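Local atomic coordinates of adenosylmethionine-8-amino-7-oxononanoate aminotransferase (Methanocaldococcus jannaschii, PDB entry 6ZHK), a protein that probably catalyses the pyridoxal 5'-phosphate-dependent transfer of an amino group from S-adenosylmethionine to 8-amino-7-oxononanoate, giving 7,8-diaminononanoate in biotin biosynthesis. Residues S444-E447 against K448-I451; K358-V361 against I362-Q366. All coordinates share one frame; numbering follows the deposited sequence.

Contact 1 (S444-E447 against K448-I451); sequences SITE and KEII
The side chain of Glu449 runs back obliquely across Thr446, its CG 3.3 Å from Thr446 OG1 and its carboxylate beside the methyl CG2. With CG lying beside its own backbone N (chi1 -82°) and the chain extended beyond, OE1 arrives at Thr446 N, from which it accepts a nearly straight hydrogen bond of 2.9 Å (N-H...O 169°). The N-H meets this oxygen from well above the carboxylate plane, and Asn45 ND2 gives the same oxygen a second bond. In return, Thr446 OG1 takes the backbone N of Glu449 at 3.0 Å; its chi1 of 69°, which places OG1 between the backbone N and the carbonyl carbon, brings the hydroxyl round to the N-H of Glu449. These reciprocal bonds make a capping box at the start of helix 447-463, with Thr446 as N-cap. The main chain takes over at once: Ile450 N donates to Thr446 O at 2.8 Å and Ile451 N to Glu447 O at 3.1 Å. On the buried side, Ile445 lays CG1 3.6 Å from Glu449 CB, while its CG2 meets Ile450 CG1 at 3.8 Å, the two isoleucines roughly perpendicular; Ile450 continues onto Lys368 and Phe372 of helix 366-376. An alanine at Glu449 would probably leave Thr446 N and Asn45 ND2 without this shared acceptor and set the loop before the helix freer to move. Because a carboxylate lies at the N-terminal end of the helix, toward which the first backbone N-H groups point, its negative charge is likely to be stabilised there.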
loop_
_atom_site.group_PDB
_atom_site.type_symbol
_atom_site.label_atom_id
_atom_site.label_comp_id
_atom_site.label_asym_id
_atom_site.label_seq_id
_atom_site.Cartn_x
_atom_site.Cartn_y
_atom_site.Cartn_z
ATOM N N SER A 444 -20.436 -13.728 8.583
ATOM C CA SER A 444 -20.627 -14.995 9.295
ATOM C C SER A 444 -21.279 -14.833 10.667
ATOM O O SER A 444 -21.463 -15.852 11.352
ATOM C CB SER A 444 -19.317 -15.742 9.412
ATOM O OG SER A 444 -18.310 -14.881 9.938
ATOM N N ILE A 445 -21.636 -13.596 11.089
ATOM C CA ILE A 445 -22.229 -13.371 12.400
ATOM C C ILE A 445 -23.502 -14.208 12.502
ATOM O O ILE A 445 -24.268 -14.262 11.544
ATOM C CB ILE A 445 -22.533 -11.867 12.660
ATOM C CG1 ILE A 445 -22.902 -11.680 14.140
ATOM C CG2 ILE A 445 -23.619 -11.353 11.714
ATOM C CD1 ILE A 445 -22.899 -10.228 14.624
ATOM N N THR A 446 -23.699 -14.892 13.651
ATOM C CA THR A 446 -24.877 -15.753 13.753
ATOM C C THR A 446 -26.083 -14.948 14.239
ATOM O O THR A 446 -25.932 -13.851 14.798
ATOM C CB THR A 446 -24.637 -16.947 14.699
ATOM O OG1 THR A 446 -24.542 -16.414 16.018
ATOM C CG2 THR A 446 -23.399 -17.741 14.296
ATOM N N GLU A 447 -27.284 -15.541 14.054
ATOM C CA GLU A 447 -28.451 -14.849 14.544
ATOM C C GLU A 447 -28.353 -14.669 16.063
ATOM O O GLU A 447 -28.720 -13.618 16.574
ATOM C CB GLU A 447 -29.706 -15.643 14.144
ATOM C CG GLU A 447 -29.936 -15.667 12.657
ATOM C CD GLU A 447 -31.329 -16.064 12.191
ATOM O OE1 GLU A 447 -32.243 -16.225 13.045
ATOM O OE2 GLU A 447 -31.518 -16.153 10.967
ATOM N N LYS A 448 -27.849 -15.679 16.767
ATOM C CA LYS A 448 -27.704 -15.554 18.205
ATOM C C LYS A 448 -26.742 -14.429 18.561
ATOM O O LYS A 448 -26.962 -13.733 19.562
ATOM C CB LYS A 448 -27.322 -16.904 18.845
ATOM C CG LYS A 448 -28.475 -17.903 18.880
ATOM C CD LYS A 448 -28.015 -19.335 19.178
ATOM C CE LYS A 448 -29.190 -20.318 19.289
ATOM N NZ LYS A 448 -28.661 -21.691 19.533
ATOM N N GLU A 449 -25.650 -14.299 17.787
ATOM C CA GLU A 449 -24.670 -13.270 18.053
ATOM C C GLU A 449 -25.253 -11.887 17.756
ATOM O O GLU A 449 -24.994 -10.920 18.491
ATOM C CB GLU A 449 -23.453 -13.449 17.186
ATOM C CG GLU A 449 -22.479 -14.489 17.760
ATOM C CD GLU A 449 -21.537 -15.105 16.734
ATOM O OE1 GLU A 449 -21.560 -14.684 15.596
ATOM O OE2 GLU A 449 -20.792 -16.047 17.075
ATOM N N ILE A 450 -26.104 -11.826 16.725
ATOM C CA ILE A 450 -26.729 -10.552 16.405
ATOM C C ILE A 450 -27.604 -10.107 17.585
ATOM O O ILE A 450 -27.621 -8.925 17.924
ATOM C CB ILE A 450 -27.555 -10.685 15.106
ATOM C CG1 ILE A 450 -26.662 -10.657 13.861
ATOM C CG2 ILE A 450 -28.536 -9.532 15.005
ATOM C CD1 ILE A 450 -27.356 -11.192 12.596
ATOM N N ILE A 451 -28.401 -11.032 18.163
ATOM C CA ILE A 451 -29.362 -10.664 19.209
ATOM C C ILE A 451 -28.573 -10.277 20.448
ATOM O O ILE A 451 -28.835 -9.271 21.070
ATOM C CB ILE A 451 -30.365 -11.806 19.470
ATOM C CG1 ILE A 451 -31.358 -11.995 18.305
ATOM C CG2 ILE A 451 -31.071 -11.636 20.811
ATOM C CD1 ILE A 451 -31.870 -13.443 18.114
#

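Contact 2 (K358-V361 against I362-Q366); sequences KENV and IENIQ
Asn360 and Glu363 lean across each other obliquely, the amide and carboxylate planes turned 55° apart. Asn360 holds CG opposite its backbone N across the CA-CB bond (chi1 -156°), which swings the amide to the Glu363 side chain; there ND2 gives OE2 of Glu363 a short 2.6 Å hydrogen bond. The oxygen lies close to the amide plane and receives the N-H on its anti lone pair. The other end of the amide acts through water 1, which donates to Asn360 OD1 at 2.6 Å and accepts from Glu363 N at 3.0 Å, reaching by relay the helix-start N-H that the side chain does not cap directly. In the main chain, Asn364 N bonds to Asn360 O at 3.0 Å and Ile365 N to Val361 O at 3.0 Å. On the buried side, Val361 CG1 lies 4.1 Å from Ile365 CG2; Val361 also packs on Phe67, Phe356 and Leu443. Farther along, Gln366 NE2 reaches back to Ile362 O at 2.9 Å and also bonds Gly278 O. The arrangement is a short linker between two helices: Asn360, with positive phi (53°) in the left-handed region that asparagine tolerates well, follows helix 343-358 and stands at the N-cap position of helix 361-364.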
loop_
_atom_site.group_PDB
_atom_site.type_symbol
_atom_site.label_atom_id
_atom_site.label_comp_id
_atom_site.label_asym_id
_atom_site.label_seq_id
_atom_site.Cartn_x
_atom_site.Cartn_y
_atom_site.Cartn_z
ATOM N N LYS A 358 -19.893 -21.102 -3.512
ATOM C CA LYS A 358 -20.245 -22.428 -3.013
ATOM C C LYS A 358 -21.224 -22.369 -1.834
ATOM O O LYS A 358 -21.957 -23.337 -1.624
ATOM C CB LYS A 358 -18.980 -23.236 -2.691
ATOM N N GLU A 359 -21.257 -21.280 -1.032
ATOM C CA GLU A 359 -22.145 -21.265 0.131
ATOM C C GLU A 359 -23.315 -20.294 -0.055
ATOM O O GLU A 359 -24.061 -19.988 0.901
ATOM C CB GLU A 359 -21.390 -21.011 1.448
ATOM C CG GLU A 359 -20.174 -21.926 1.702
ATOM C CD GLU A 359 -20.236 -23.438 1.402
ATOM O OE1 GLU A 359 -21.332 -24.022 1.419
ATOM O OE2 GLU A 359 -19.179 -24.056 1.179
ATOM N N ASN A 360 -23.450 -19.740 -1.266
ATOM C CA ASN A 360 -24.582 -18.880 -1.548
ATOM C C ASN A 360 -24.696 -17.754 -0.493
ATOM O O ASN A 360 -25.767 -17.451 0.054
ATOM C CB ASN A 360 -25.818 -19.753 -1.786
ATOM C CG ASN A 360 -26.920 -19.120 -2.617
ATOM O OD1 ASN A 360 -26.696 -18.210 -3.426
ATOM N ND2 ASN A 360 -28.138 -19.600 -2.429
ATOM N N VAL A 361 -23.562 -17.065 -0.272
ATOM C CA VAL A 361 -23.462 -16.103 0.801
ATOM C C VAL A 361 -24.486 -14.971 0.698
ATOM O O VAL A 361 -25.100 -14.595 1.712
ATOM C CB VAL A 361 -22.010 -15.581 0.915
ATOM C CG1 VAL A 361 -21.956 -14.468 1.936
ATOM C CG2 VAL A 361 -21.101 -16.747 1.320
ATOM N N ILE A 362 -24.619 -14.361 -0.490
ATOM C CA ILE A 362 -25.439 -13.157 -0.590
ATOM C C ILE A 362 -26.905 -13.512 -0.319
ATOM O O ILE A 362 -27.573 -12.764 0.394
ATOM C CB ILE A 362 -25.237 -12.424 -1.939
ATOM C CG1 ILE A 362 -23.767 -12.019 -2.121
ATOM C CG2 ILE A 362 -26.220 -11.247 -2.163
ATOM C CD1 ILE A 362 -23.263 -11.148 -1.049
ATOM N N GLU A 363 -27.385 -14.668 -0.797
ATOM C CA GLU A 363 -28.760 -15.039 -0.457
ATOM C C GLU A 363 -28.886 -15.358 1.033
ATOM O O GLU A 363 -29.856 -14.927 1.672
ATOM C CB GLU A 363 -29.304 -16.174 -1.326
ATOM C CG GLU A 363 -29.256 -15.851 -2.810
ATOM C CD GLU A 363 -30.078 -16.780 -3.699
ATOM O OE1 GLU A 363 -30.878 -16.247 -4.501
ATOM O OE2 GLU A 363 -29.888 -18.032 -3.623
ATOM N N ASN A 364 -27.865 -15.992 1.627
ATOM C CA ASN A 364 -27.975 -16.505 3.002
ATOM C C ASN A 364 -27.874 -15.392 4.033
ATOM O O ASN A 364 -28.408 -15.532 5.123
ATOM C CB ASN A 364 -27.107 -17.743 3.294
ATOM C CG ASN A 364 -27.463 -18.932 2.415
ATOM O OD1 ASN A 364 -28.604 -19.082 1.977
ATOM N ND2 ASN A 364 -26.509 -19.793 2.107
ATOM N N ILE A 365 -27.263 -14.240 3.690
ATOM C CA ILE A 365 -27.193 -13.197 4.704
ATOM C C ILE A 365 -28.487 -12.387 4.770
ATOM O O ILE A 365 -28.654 -11.603 5.690
ATOM C CB ILE A 365 -25.974 -12.246 4.577
ATOM C CG1 ILE A 365 -26.073 -11.352 3.326
ATOM C CG2 ILE A 365 -24.653 -13.020 4.638
ATOM C CD1 ILE A 365 -24.804 -10.521 3.052
ATOM N N GLN A 366 -29.392 -12.545 3.812
ATOM C CA GLN A 366 -30.556 -11.674 3.776
ATOM C C GLN A 366 -31.385 -11.791 5.063
ATOM O O GLN A 366 -31.729 -10.777 5.647
ATOM C CB GLN A 366 -31.448 -11.864 2.529
ATOM C CG GLN A 366 -30.823 -11.470 1.178
ATOM C CD GLN A 366 -30.106 -10.137 1.085
ATOM O OE1 GLN A 366 -30.650 -9.074 1.398
ATOM N NE2 GLN A 366 -28.837 -10.198 0.719
HETATM O O HOH W 1 -25.766 -15.812 -3.114
#

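Overall arrangement
Both contacts are partly buried helix starts near the surface, on the same side of the chain's centre, 15 Å apart between centres and about 6 Å at the nearest atoms, without touching. Each sets exposed polar groups against a buried aliphatic pair, Ile445 with Ile450 in contact 1 and Val361 with Ile365 in contact 2. Contact 1 caps the long C-terminal helix 447-463 with direct, reciprocal bonds; contact 2, on a single short turn, has no direct side-chain cap, and a water bridges to the helix N-H instead. Helix 366-376 relates them: it begins at the last residue of contact 2 and packs against contact 1. Both lie away from the cofactor and substrate sites, and neither is touched by the other subunit.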